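Local coordinates for cupin 2, conserved barrel domain protein (Novosphingobium aromaticivorans DSM 12444, PDB 3ES1), which is of unknown function but adopts a cupin-like beta-barrel fold and pairs with a second copy of itself in its assembly, at residues 103-109 with 122-128; 96-102 with 128-132; 74-79 with 150-154; 7-13 with 143-147. The contacts are given in a common frame with arbitrary orientation. Residues are numbered along the deposited sequence.

Interaction 1 of 4, residues 103-109 with 122-128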
loop_
_atom_site.group_PDB
_atom_site.type_symbol
_atom_site.label_atom_id
_atom_site.label_comp_id
_atom_site.label_asym_id
_atom_site.label_seq_id
_atom_site.Cartn_x
_atom_site.Cartn_y
_atom_site.Cartn_z
ATOM N N GLY A 103 -5.763 -2.273 1.278
ATOM C CA GLY A 103 -5.875 -3.125 0.092
ATOM C C GLY A 103 -6.251 -2.305 -1.113
ATOM O O GLY A 103 -7.180 -1.506 -1.055
ATOM N N ILE A 104 -5.541 -2.537 -2.222
ATOM C CA ILE A 104 -5.806 -1.811 -3.472
ATOM C C ILE A 104 -6.113 -2.768 -4.587
ATOM O O ILE A 104 -5.294 -3.643 -4.943
ATOM C CB ILE A 104 -4.636 -0.827 -3.872
ATOM C CG1 ILE A 104 -4.264 0.097 -2.675
ATOM C CG2 ILE A 104 -5.057 0.084 -5.022
ATOM C CD1 ILE A 104 -3.106 -0.423 -1.822
ATOM N N VAL A 105 -7.293 -2.602 -5.150
ATOM C CA VAL A 105 -7.731 -3.512 -6.225
ATOM C C VAL A 105 -7.068 -3.086 -7.548
ATOM O O VAL A 105 -7.419 -2.037 -8.128
ATOM C CB VAL A 105 -9.285 -3.630 -6.335
ATOM C CG1 VAL A 105 -9.671 -4.726 -7.325
ATOM C CG2 VAL A 105 -9.952 -3.893 -4.970
ATOM N N LEU A 106 -6.163 -3.924 -8.070
ATOM C CA LEU A 106 -5.374 -3.509 -9.229
ATOM C C LEU A 106 -6.067 -3.863 -10.531
ATOM O O LEU A 106 -5.971 -3.171 -11.567
ATOM C CB LEU A 106 -3.953 -4.128 -9.198
ATOM C CG LEU A 106 -3.069 -3.862 -7.931
ATOM C CD1 LEU A 106 -1.644 -4.314 -8.180
ATOM C CD2 LEU A 106 -3.109 -2.422 -7.487
ATOM N N GLU A 107 -6.732 -4.991 -10.464
ATOM C CA GLU A 107 -7.369 -5.630 -11.634
ATOM C C GLU A 107 -8.548 -6.478 -11.182
ATOM O O GLU A 107 -8.449 -7.242 -10.238
ATOM C CB GLU A 107 -6.364 -6.522 -12.363
ATOM C CG GLU A 107 -6.959 -7.515 -13.305
ATOM C CD GLU A 107 -7.536 -6.928 -14.597
ATOM O OE1 GLU A 107 -7.200 -5.767 -14.957
ATOM O OE2 GLU A 107 -8.331 -7.659 -15.254
ATOM N N GLY A 108 -9.665 -6.341 -11.884
ATOM C CA GLY A 108 -10.866 -7.062 -11.553
ATOM C C GLY A 108 -11.612 -6.428 -10.394
ATOM O O GLY A 108 -11.396 -5.285 -10.044
ATOM N N GLU A 109 -12.529 -7.206 -9.846
ATOM C CA GLU A 109 -13.241 -6.829 -8.650
ATOM C C GLU A 109 -13.448 -7.992 -7.724
ATOM O O GLU A 109 -13.383 -9.169 -8.101
ATOM C CB GLU A 109 -14.554 -6.139 -8.952
ATOM C CG GLU A 109 -15.551 -6.921 -9.745
ATOM C CD GLU A 109 -16.722 -6.036 -10.162
ATOM O OE1 GLU A 109 -16.499 -4.917 -10.669
ATOM O OE2 GLU A 109 -17.859 -6.436 -9.951
ATOM N N VAL A 122 -15.795 -4.395 -3.959
ATOM C CA VAL A 122 -14.798 -3.361 -4.181
ATOM C C VAL A 122 -14.319 -3.490 -5.610
ATOM O O VAL A 122 -13.764 -4.499 -6.031
ATOM C CB VAL A 122 -13.596 -3.435 -3.244
ATOM C CG1 VAL A 122 -12.722 -2.192 -3.415
ATOM C CG2 VAL A 122 -14.061 -3.561 -1.786
ATOM N N ARG A 123 -14.607 -2.440 -6.350
ATOM C CA ARG A 123 -14.337 -2.411 -7.757
ATOM C C ARG A 123 -12.873 -2.089 -8.040
ATOM O O ARG A 123 -12.094 -1.717 -7.158
ATOM C CB ARG A 123 -15.268 -1.385 -8.443
ATOM C CG ARG A 123 -16.733 -1.693 -8.332
ATOM C CD ARG A 123 -17.577 -0.553 -8.972
ATOM N NE ARG A 123 -17.370 0.710 -8.284
ATOM C CZ ARG A 123 -18.053 1.081 -7.199
ATOM N NH1 ARG A 123 -18.976 0.288 -6.680
ATOM N NH2 ARG A 123 -17.781 2.217 -6.593
ATOM N N GLN A 124 -12.512 -2.303 -9.285
ATOM C CA GLN A 124 -11.148 -2.034 -9.733
ATOM C C GLN A 124 -10.779 -0.595 -9.412
ATOM O O GLN A 124 -11.581 0.325 -9.581
ATOM C CB GLN A 124 -10.987 -2.359 -11.217
ATOM C CG GLN A 124 -9.562 -2.298 -11.707
ATOM C CD GLN A 124 -9.407 -2.772 -13.138
ATOM O OE1 GLN A 124 -9.902 -3.855 -13.549
ATOM N NE2 GLN A 124 -8.743 -1.939 -13.935
ATOM N N GLY A 125 -9.575 -0.406 -8.872
ATOM C CA GLY A 125 -9.097 0.895 -8.437
ATOM C C GLY A 125 -9.519 1.304 -7.052
ATOM O O GLY A 125 -9.078 2.329 -6.533
ATOM N N GLY A 126 -10.378 0.482 -6.451
ATOM C CA GLY A 126 -10.878 0.696 -5.103
ATOM C C GLY A 126 -9.871 0.360 -4.004
ATOM O O GLY A 126 -8.973 -0.498 -4.177
ATOM N N ILE A 127 -10.050 1.025 -2.871
ATOM C CA ILE A 127 -9.197 0.817 -1.688
ATOM C C ILE A 127 -9.983 0.426 -0.448
ATOM O O ILE A 127 -10.987 1.053 -0.085
ATOM C CB ILE A 127 -8.341 2.077 -1.389
ATOM C CG1 ILE A 127 -7.413 2.380 -2.597
ATOM C CG2 ILE A 127 -7.539 1.887 -0.102
ATOM C CD1 ILE A 127 -6.643 3.756 -2.544
ATOM N N ILE A 128 -9.469 -0.612 0.216
ATOM C CA ILE A 128 -10.014 -1.093 1.471
ATOM C C ILE A 128 -9.088 -0.706 2.633
ATOM O O ILE A 128 -7.874 -0.891 2.570
ATOM C CB ILE A 128 -10.215 -2.620 1.520
ATOM C CG1 ILE A 128 -10.999 -3.120 0.272
ATOM C CG2 ILE A 128 -10.896 -2.995 2.806
ATOM C CD1 ILE A 128 -10.040 -3.608 -0.804
HETATM O O HOH W 1 -8.501 -4.004 -16.557
HETATM O O HOH W 2 -14.283 -3.315 -11.370
#
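Two antiparallel strand ends of the cupin barrel run side by side here until one bulges and the other turns. G103 and I128 form a hydrogen-bonded pair (G103 N to I128 O and I128 N to G103 O, both 2.8 Å), and I104 and I127 follow as a non-hydrogen-bonded pair. Beyond them V105 N donates to G126 O (2.9 Å) and V105 O accepts from G125 N (2.8 Å), so both bonds reach the type II turn R123-G126, whose third residue, G125, has a positive phi favouring glycine. On the other flank L106 and E107 make a classic beta bulge against R146. V105 packs beside the turn, its CG2 3.6 Å from V122 CG1 and 4.2 Å from I128 CD1. I104 CG1 and I127 CG1 meet at 3.9 Å on the other face, where I127 packs on V83 of the second subunit. Past the bulge, water 2 links E109 OE1 to Q124 N, and Q124 OE1 accepts from G108 N at 3.0 Å.

Interaction 2 of 4, residues 96-102 with 128-132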
loop_
_atom_site.group_PDB
_atom_site.type_symbol
_atom_site.label_atom_id
_atom_site.label_comp_id
_atom_site.label_asym_id
_atom_site.label_seq_id
_atom_site.Cartn_x
_atom_site.Cartn_y
_atom_site.Cartn_z
ATOM N N ARG A 96 -9.162 -13.035 11.103
ATOM C CA ARG A 96 -8.865 -11.717 11.665
ATOM C C ARG A 96 -7.398 -11.656 12.009
ATOM O O ARG A 96 -6.845 -12.626 12.456
ATOM C CB ARG A 96 -9.662 -11.523 12.953
ATOM C CG ARG A 96 -9.468 -10.227 13.658
ATOM C CD ARG A 96 -10.060 -10.294 15.041
ATOM N NE ARG A 96 -11.471 -10.601 15.000
ATOM C CZ ARG A 96 -12.057 -11.609 15.629
ATOM N NH1 ARG A 96 -11.372 -12.444 16.384
ATOM N NH2 ARG A 96 -13.365 -11.777 15.497
ATOM N N THR A 97 -6.772 -10.505 11.789
ATOM C CA THR A 97 -5.352 -10.304 12.130
ATOM C C THR A 97 -5.190 -9.046 12.976
ATOM O O THR A 97 -6.036 -8.136 12.960
ATOM C CB THR A 97 -4.405 -10.199 10.867
ATOM O OG1 THR A 97 -4.790 -9.074 10.038
ATOM C CG2 THR A 97 -4.437 -11.501 9.989
ATOM N N ASN A 98 -4.062 -9.022 13.665
ATOM C CA ASN A 98 -3.633 -7.872 14.484
ATOM C C ASN A 98 -2.824 -6.857 13.671
ATOM O O ASN A 98 -1.583 -6.718 13.765
ATOM C CB ASN A 98 -2.899 -8.331 15.739
ATOM C CG ASN A 98 -3.793 -9.092 16.681
ATOM O OD1 ASN A 98 -5.009 -9.006 16.608
ATOM N ND2 ASN A 98 -3.200 -9.838 17.564
ATOM N N SER A 99 -3.593 -6.143 12.873
ATOM C CA SER A 99 -3.059 -5.242 11.875
ATOM C C SER A 99 -4.140 -4.340 11.326
ATOM O O SER A 99 -5.330 -4.632 11.409
ATOM C CB SER A 99 -2.450 -6.048 10.717
ATOM O OG SER A 99 -3.424 -6.859 10.057
ATOM N N ILE A 100 -3.688 -3.238 10.760
ATOM C CA ILE A 100 -4.511 -2.461 9.829
ATOM C C ILE A 100 -3.919 -2.728 8.464
ATOM O O ILE A 100 -2.717 -2.761 8.303
ATOM C CB ILE A 100 -4.560 -0.923 10.179
ATOM C CG1 ILE A 100 -5.641 -0.181 9.373
ATOM C CG2 ILE A 100 -3.190 -0.180 10.046
ATOM C CD1 ILE A 100 -5.839 1.311 9.804
ATOM N N ASP A 101 -4.784 -2.988 7.499
ATOM C CA ASP A 101 -4.368 -3.284 6.150
ATOM C C ASP A 101 -4.949 -2.324 5.127
ATOM O O ASP A 101 -6.087 -2.012 5.187
ATOM C CB ASP A 101 -4.762 -4.691 5.724
ATOM C CG ASP A 101 -4.772 -5.670 6.846
ATOM O OD1 ASP A 101 -3.797 -5.710 7.566
ATOM O OD2 ASP A 101 -5.756 -6.363 6.932
ATOM N N TYR A 102 -4.144 -1.890 4.192
ATOM C CA TYR A 102 -4.594 -1.124 3.051
ATOM C C TYR A 102 -4.598 -2.078 1.857
ATOM O O TYR A 102 -3.569 -2.621 1.470
ATOM C CB TYR A 102 -3.687 0.083 2.765
ATOM C CG TYR A 102 -3.481 0.988 3.920
ATOM C CD1 TYR A 102 -4.562 1.356 4.758
ATOM C CD2 TYR A 102 -2.203 1.508 4.221
ATOM C CE1 TYR A 102 -4.362 2.219 5.849
ATOM C CE2 TYR A 102 -2.012 2.374 5.325
ATOM C CZ TYR A 102 -3.108 2.750 6.116
ATOM O OH TYR A 102 -2.908 3.600 7.199
ATOM N N ILE A 128 -9.469 -0.612 0.216
ATOM C CA ILE A 128 -10.014 -1.093 1.471
ATOM C C ILE A 128 -9.088 -0.706 2.633
ATOM O O ILE A 128 -7.874 -0.891 2.570
ATOM C CB ILE A 128 -10.215 -2.620 1.520
ATOM C CG1 ILE A 128 -10.999 -3.120 0.272
ATOM C CG2 ILE A 128 -10.896 -2.995 2.806
ATOM C CD1 ILE A 128 -10.040 -3.608 -0.804
ATOM N N VAL A 129 -9.702 -0.134 3.664
ATOM C CA VAL A 129 -9.026 0.088 4.964
ATOM C C VAL A 129 -9.579 -0.935 5.952
ATOM O O VAL A 129 -10.695 -0.780 6.462
ATOM C CB VAL A 129 -9.233 1.543 5.452
ATOM C CG1 VAL A 129 -8.453 1.844 6.737
ATOM C CG2 VAL A 129 -8.833 2.541 4.319
ATOM N N GLN A 130 -8.810 -1.983 6.194
ATOM C CA GLN A 130 -9.240 -3.111 6.999
ATOM C C GLN A 130 -8.750 -2.914 8.417
ATOM O O GLN A 130 -7.618 -3.033 8.677
ATOM C CB GLN A 130 -8.766 -4.459 6.405
ATOM C CG GLN A 130 -9.247 -5.714 7.078
ATOM C CD GLN A 130 -10.438 -6.339 6.361
ATOM O OE1 GLN A 130 -11.506 -6.351 6.854
ATOM N NE2 GLN A 130 -10.229 -6.788 5.195
ATOM N N ARG A 131 -9.655 -2.585 9.319
ATOM C CA ARG A 131 -9.308 -2.140 10.686
ATOM C C ARG A 131 -9.412 -3.280 11.727
ATOM O O ARG A 131 -10.074 -3.157 12.753
ATOM C CB ARG A 131 -10.124 -0.893 11.055
ATOM C CG ARG A 131 -9.754 0.330 10.175
ATOM C CD ARG A 131 -10.588 1.541 10.455
ATOM N NE ARG A 131 -10.502 1.891 11.876
ATOM C CZ ARG A 131 -11.453 1.665 12.761
ATOM N NH1 ARG A 131 -12.572 1.067 12.402
ATOM N NH2 ARG A 131 -11.261 2.005 14.026
ATOM N N GLY A 132 -8.679 -4.345 11.424
ATOM C CA GLY A 132 -8.465 -5.516 12.331
ATOM C C GLY A 132 -9.703 -6.379 12.441
ATOM O O GLY A 132 -9.964 -7.076 13.418
HETATM O O HOH W 3 -7.665 -7.392 14.930
HETATM O O HOH W 4 -6.745 -6.249 9.561
HETATM O O HOH W 5 -7.145 -6.927 4.565
#
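Strand 127-130 is the last of the cupin barrel's seven-stranded sheet within this chain; it pairs here with strand 99-107, and I128 and V129 carry the sheet on by a parallel ladder with a strand of the second subunit. Segments 99-102 and 128-130 run antiparallel (174°) with axes 4.8 Å apart. D101 and Q130 are the hydrogen-bonded pair: D101 N to Q130 O is 3.1 Å and Q130 N to D101 O is 2.9 Å. CA-H...O contacts reinforce the ladder, from Y102 CA to I128 O (3.3 Å) and from I100 CA to Q130 O (3.4 Å). On the D101-Q130 face, S99 OG donates to D101 OD1 (2.8 Å), and water 5 joins D101 OD2 to Q130 NE2; Q130 OE1 turns to T133. On the reverse face the contacts between the two segments are apolar: V129 CG1 lies 4.1 Å from I100 CD1 and 4.2 Å from Y102 CE1, at the ring edge. Here the second subunit approaches, with its S79 bonded to Y102 OH and its E63 and D62 held by R131. G132, with positive phi, brings its carbonyl O within 3.2 Å of R96 CG, and water 3 bridges T97 O and G132 O. I128 and Q130 reach W137 and L112 of the smaller sheet, the face-to-face packing of two antiparallel sheets that makes up the cupin beta-barrel.

Interaction 3 of 4, residues 74-79 with 150-154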
loop_
_atom_site.group_PDB
_atom_site.type_symbol
_atom_site.label_atom_id
_atom_site.label_comp_id
_atom_site.label_asym_id
_atom_site.label_seq_id
_atom_site.Cartn_x
_atom_site.Cartn_y
_atom_site.Cartn_z
ATOM N N THR A 74 6.484 -11.389 17.054
ATOM C CA THR A 74 5.136 -10.836 16.890
ATOM C C THR A 74 4.433 -11.299 15.609
ATOM O O THR A 74 4.746 -10.894 14.501
ATOM C CB THR A 74 5.132 -9.277 16.854
ATOM O OG1 THR A 74 5.671 -8.754 18.079
ATOM C CG2 THR A 74 3.711 -8.749 16.646
ATOM N N LEU A 75 3.440 -12.141 15.777
ATOM C CA LEU A 75 2.538 -12.409 14.660
ATOM C C LEU A 75 2.073 -11.067 14.084
ATOM O O LEU A 75 1.560 -10.220 14.808
ATOM C CB LEU A 75 1.344 -13.222 15.132
ATOM C CG LEU A 75 0.608 -14.057 14.108
ATOM C CD1 LEU A 75 1.583 -14.654 13.119
ATOM C CD2 LEU A 75 -0.160 -15.131 14.889
ATOM N N ASP A 76 2.262 -10.904 12.776
ATOM C CA ASP A 76 1.852 -9.682 12.017
ATOM C C ASP A 76 2.574 -8.413 12.475
ATOM O O ASP A 76 2.120 -7.278 12.197
ATOM C CB ASP A 76 0.329 -9.470 12.074
ATOM C CG ASP A 76 -0.440 -10.530 11.276
ATOM O OD1 ASP A 76 -0.182 -10.696 10.049
ATOM O OD2 ASP A 76 -1.301 -11.199 11.885
ATOM N N GLY A 77 3.682 -8.644 13.180
ATOM C CA GLY A 77 4.646 -7.600 13.559
ATOM C C GLY A 77 5.213 -6.875 12.343
ATOM O O GLY A 77 5.268 -7.425 11.257
ATOM N N GLY A 78 5.605 -5.626 12.520
ATOM C CA GLY A 78 6.158 -4.844 11.416
ATOM C C GLY A 78 5.176 -4.575 10.288
ATOM O O GLY A 78 3.999 -4.337 10.514
ATOM N N SER A 79 5.680 -4.575 9.061
ATOM C CA SER A 79 4.828 -4.419 7.878
ATOM C C SER A 79 5.123 -5.431 6.822
ATOM O O SER A 79 6.202 -6.021 6.751
ATOM C CB SER A 79 4.897 -2.997 7.274
ATOM O OG SER A 79 6.091 -2.732 6.546
ATOM N N ILE A 150 -1.149 -4.123 1.924
ATOM C CA ILE A 150 -0.180 -3.642 2.892
ATOM C C ILE A 150 -0.705 -3.818 4.321
ATOM O O ILE A 150 -1.696 -3.224 4.713
ATOM C CB ILE A 150 0.189 -2.161 2.658
ATOM C CG1 ILE A 150 0.750 -1.920 1.241
ATOM C CG2 ILE A 150 1.251 -1.684 3.692
ATOM C CD1 ILE A 150 -0.283 -1.798 0.093
ATOM N N LEU A 151 0.000 -4.622 5.104
ATOM C CA LEU A 151 -0.445 -4.950 6.442
ATOM C C LEU A 151 0.504 -4.335 7.449
ATOM O O LEU A 151 1.696 -4.548 7.405
ATOM C CB LEU A 151 -0.578 -6.496 6.644
ATOM C CG LEU A 151 -1.495 -7.257 5.652
ATOM C CD1 LEU A 151 -0.738 -7.734 4.375
ATOM C CD2 LEU A 151 -2.197 -8.457 6.321
ATOM N N ILE A 152 -0.064 -3.575 8.374
ATOM C CA ILE A 152 0.718 -2.849 9.367
ATOM C C ILE A 152 0.267 -3.255 10.767
ATOM O O ILE A 152 -0.915 -3.218 11.095
ATOM C CB ILE A 152 0.563 -1.308 9.189
ATOM C CG1 ILE A 152 1.082 -0.828 7.827
ATOM C CG2 ILE A 152 1.308 -0.540 10.309
ATOM C CD1 ILE A 152 0.583 0.566 7.430
ATOM N N GLU A 153 1.242 -3.756 11.539
ATOM C CA GLU A 153 1.081 -4.119 12.940
ATOM C C GLU A 153 0.136 -3.189 13.711
ATOM O O GLU A 153 0.215 -1.967 13.592
ATOM C CB GLU A 153 2.485 -4.148 13.599
ATOM C CG GLU A 153 2.459 -4.518 15.055
ATOM C CD GLU A 153 3.828 -4.470 15.727
ATOM O OE1 GLU A 153 4.877 -4.349 15.028
ATOM O OE2 GLU A 153 3.831 -4.525 16.977
ATOM N N ALA A 154 -0.805 -3.797 14.435
ATOM C CA ALA A 154 -1.593 -3.104 15.468
ATOM C C ALA A 154 -1.930 -4.107 16.563
ATOM O O ALA A 154 -1.998 -5.322 16.318
ATOM C CB ALA A 154 -2.880 -2.445 14.905
HETATM O O HOH W 6 1.750 -6.962 9.507
#
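E153 lays its extended side chain along the backbone of G77 and G78, bringing OE1 within 3.6 Å of G77 CA and accepting a hydrogen bond from G78 N (2.9 Å). Its own amide completes a two-point link: E153 N donates to G78 O at 3.0 Å. Side chain and main chain of one residue thus hold both ends of G78, which has positive phi and lies just before strand 79-86. That strand enters the large antiparallel sheet of the cupin barrel beside strand 145-153, and S79 with I152 is the first bridge, a non-hydrogen-bonded pair with CA atoms 4.6 Å apart. A CA-H...O contact from S79 CA to L151 O (3.2 Å) accompanies it, while S79 OG bonds to T53 and to Y102 of the second subunit. The approach to the strand is shaped by the type II turn T74-G77, closed by G77 N to T74 O (2.8 Å). D76 O, at the turn's third residue, comes 3.4 Å from E153 CA and accepts from water 6 (2.7 Å), which reaches L151 O more weakly at 3.2 Å.

Interaction 4 of 4, residues 7-13 with 143-147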
loop_
_atom_site.group_PDB
_atom_site.type_symbol
_atom_site.label_atom_id
_atom_site.label_comp_id
_atom_site.label_asym_id
_atom_site.label_seq_id
_atom_site.Cartn_x
_atom_site.Cartn_y
_atom_site.Cartn_z
ATOM N N SER A 7 1.990 -15.096 -14.448
ATOM C CA SER A 7 1.532 -15.578 -13.137
ATOM C C SER A 7 0.625 -16.806 -13.261
ATOM O O SER A 7 -0.021 -17.067 -14.296
ATOM C CB SER A 7 0.775 -14.470 -12.396
ATOM O OG SER A 7 1.600 -13.332 -12.147
ATOM N N ASP A 8 0.596 -17.576 -12.186
ATOM C CA ASP A 8 -0.217 -18.807 -12.159
ATOM C C ASP A 8 -1.716 -18.466 -12.271
ATOM O O ASP A 8 -2.540 -19.340 -12.491
ATOM C CB ASP A 8 0.058 -19.650 -10.908
ATOM C CG ASP A 8 1.450 -20.303 -10.927
ATOM O OD1 ASP A 8 2.081 -20.333 -11.996
ATOM O OD2 ASP A 8 1.923 -20.791 -9.870
ATOM N N SER A 9 -2.059 -17.183 -12.091
ATOM C CA SER A 9 -3.449 -16.706 -12.196
ATOM C C SER A 9 -3.751 -16.303 -13.628
ATOM O O SER A 9 -4.882 -15.968 -13.968
ATOM C CB SER A 9 -3.633 -15.454 -11.351
ATOM O OG SER A 9 -2.644 -14.510 -11.750
ATOM N N GLY A 10 -2.716 -16.325 -14.454
ATOM C CA GLY A 10 -2.822 -15.856 -15.854
ATOM C C GLY A 10 -2.605 -14.377 -16.072
ATOM O O GLY A 10 -2.647 -13.879 -17.226
ATOM N N LEU A 11 -2.362 -13.693 -14.967
ATOM C CA LEU A 11 -2.032 -12.242 -14.964
ATOM C C LEU A 11 -0.520 -11.977 -15.071
ATOM O O LEU A 11 0.294 -12.855 -14.792
ATOM C CB LEU A 11 -2.578 -11.594 -13.700
ATOM C CG LEU A 11 -4.089 -11.595 -13.513
ATOM C CD1 LEU A 11 -4.477 -10.976 -12.171
ATOM C CD2 LEU A 11 -4.722 -10.814 -14.652
ATOM N N PRO A 12 -0.138 -10.786 -15.542
ATOM C CA PRO A 12 1.289 -10.452 -15.723
ATOM C C PRO A 12 2.114 -10.566 -14.461
ATOM O O PRO A 12 1.571 -10.434 -13.367
ATOM C CB PRO A 12 1.241 -8.978 -16.156
ATOM C CG PRO A 12 -0.053 -8.817 -16.820
ATOM C CD PRO A 12 -1.006 -9.665 -15.969
ATOM N N PRO A 13 3.413 -10.869 -14.600
ATOM C CA PRO A 13 4.281 -10.832 -13.417
ATOM C C PRO A 13 4.421 -9.413 -12.941
ATOM O O PRO A 13 4.077 -8.458 -13.632
ATOM C CB PRO A 13 5.627 -11.366 -13.915
ATOM C CG PRO A 13 5.622 -11.149 -15.413
ATOM C CD PRO A 13 4.148 -11.193 -15.837
ATOM N N LYS A 143 -13.160 -13.759 -13.991
ATOM C CA LYS A 143 -11.796 -13.357 -14.246
ATOM C C LYS A 143 -11.047 -13.238 -12.923
ATOM O O LYS A 143 -11.681 -12.944 -11.909
ATOM C CB LYS A 143 -11.773 -11.982 -14.912
ATOM C CG LYS A 143 -12.440 -11.872 -16.272
ATOM C CD LYS A 143 -12.458 -10.433 -16.790
ATOM N N PRO A 144 -9.690 -13.418 -12.929
ATOM C CA PRO A 144 -8.955 -13.211 -11.677
ATOM C C PRO A 144 -9.017 -11.736 -11.215
ATOM O O PRO A 144 -9.275 -10.834 -11.987
ATOM C CB PRO A 144 -7.498 -13.637 -12.020
ATOM C CG PRO A 144 -7.399 -13.483 -13.553
ATOM C CD PRO A 144 -8.804 -13.867 -14.021
ATOM N N CYS A 145 -8.863 -11.562 -9.921
ATOM C CA CYS A 145 -8.775 -10.255 -9.306
ATOM C C CYS A 145 -7.458 -10.121 -8.545
ATOM O O CYS A 145 -7.142 -10.945 -7.674
ATOM C CB CYS A 145 -9.930 -10.086 -8.306
ATOM S SG CYS A 145 -9.879 -8.517 -7.434
ATOM N N ARG A 146 -6.697 -9.104 -8.898
ATOM C CA ARG A 146 -5.409 -8.811 -8.253
ATOM C C ARG A 146 -5.557 -7.681 -7.259
ATOM O O ARG A 146 -6.049 -6.606 -7.575
ATOM C CB ARG A 146 -4.333 -8.451 -9.270
ATOM C CG ARG A 146 -3.010 -8.055 -8.611
ATOM C CD ARG A 146 -1.847 -8.006 -9.597
ATOM N NE ARG A 146 -1.476 -9.360 -9.982
ATOM C CZ ARG A 146 -0.581 -9.684 -10.918
ATOM N NH1 ARG A 146 0.095 -8.763 -11.614
ATOM N NH2 ARG A 146 -0.374 -10.960 -11.163
ATOM N N ILE A 147 -5.102 -7.953 -6.042
ATOM C CA ILE A 147 -5.121 -6.966 -4.972
ATOM C C ILE A 147 -3.734 -6.842 -4.341
ATOM O O ILE A 147 -3.069 -7.819 -4.076
ATOM C CB ILE A 147 -6.177 -7.318 -3.842
ATOM C CG1 ILE A 147 -7.571 -7.588 -4.433
ATOM C CG2 ILE A 147 -6.269 -6.164 -2.817
ATOM C CD1 ILE A 147 -8.593 -8.225 -3.453
#
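R146, L11 and P144 account for most of the area buried between the N-terminal loop and the start of strand 145-153. The R146 side chain stretches from the strand into the loop and fits both terminal nitrogens to one carbonyl: NH1 and NH2 donate to P12 O at 2.8 and 3.0 Å. L11 lies over one face of the guanidinium, its CB 3.4 Å from R146 NH2, and carries on to P144, where L11 CG and P144 CG meet at 3.8 Å. P144 CG also touches S9 O (3.6 Å). The loop is kept compact by the type I turn S7-G10 and by S7 N bonding to L11 O (2.8 Å). Within the cupin fold this joins the leader of the first strand, 14-21, to the middle of the seven-stranded sheet. R146 NE forms a salt bridge to D85, which also accepts from S9 OG. The charged, hydrogen-bonded guanidinium with L11 over one face, rather than strand pairing between the two segments, therefore joins loop to strand.

Overall arrangement
Interactions 1 and 2 are successive parts of one antiparallel ladder between strands 99-107 and 127-130, sharing I128. Both touch the second subunit; interaction 2 is buried, whereas interaction 1 is only partly so and ends in a turn and water-linked side chains. Interactions 3 and 4 hold opposite ends of the adjoining strand 145-153, with centres about 25 Å apart, and each attaches a loop to it. Interaction 3 relies on a glutamate gripping backbone near the dimer interface, interaction 4 on an arginine and apolar packing that no other chain of the assembly touches. Strand pairing ties them together: L106 N lies 2.7 Å from R146 O, and I100 O lies 2.8 Å from I152 N.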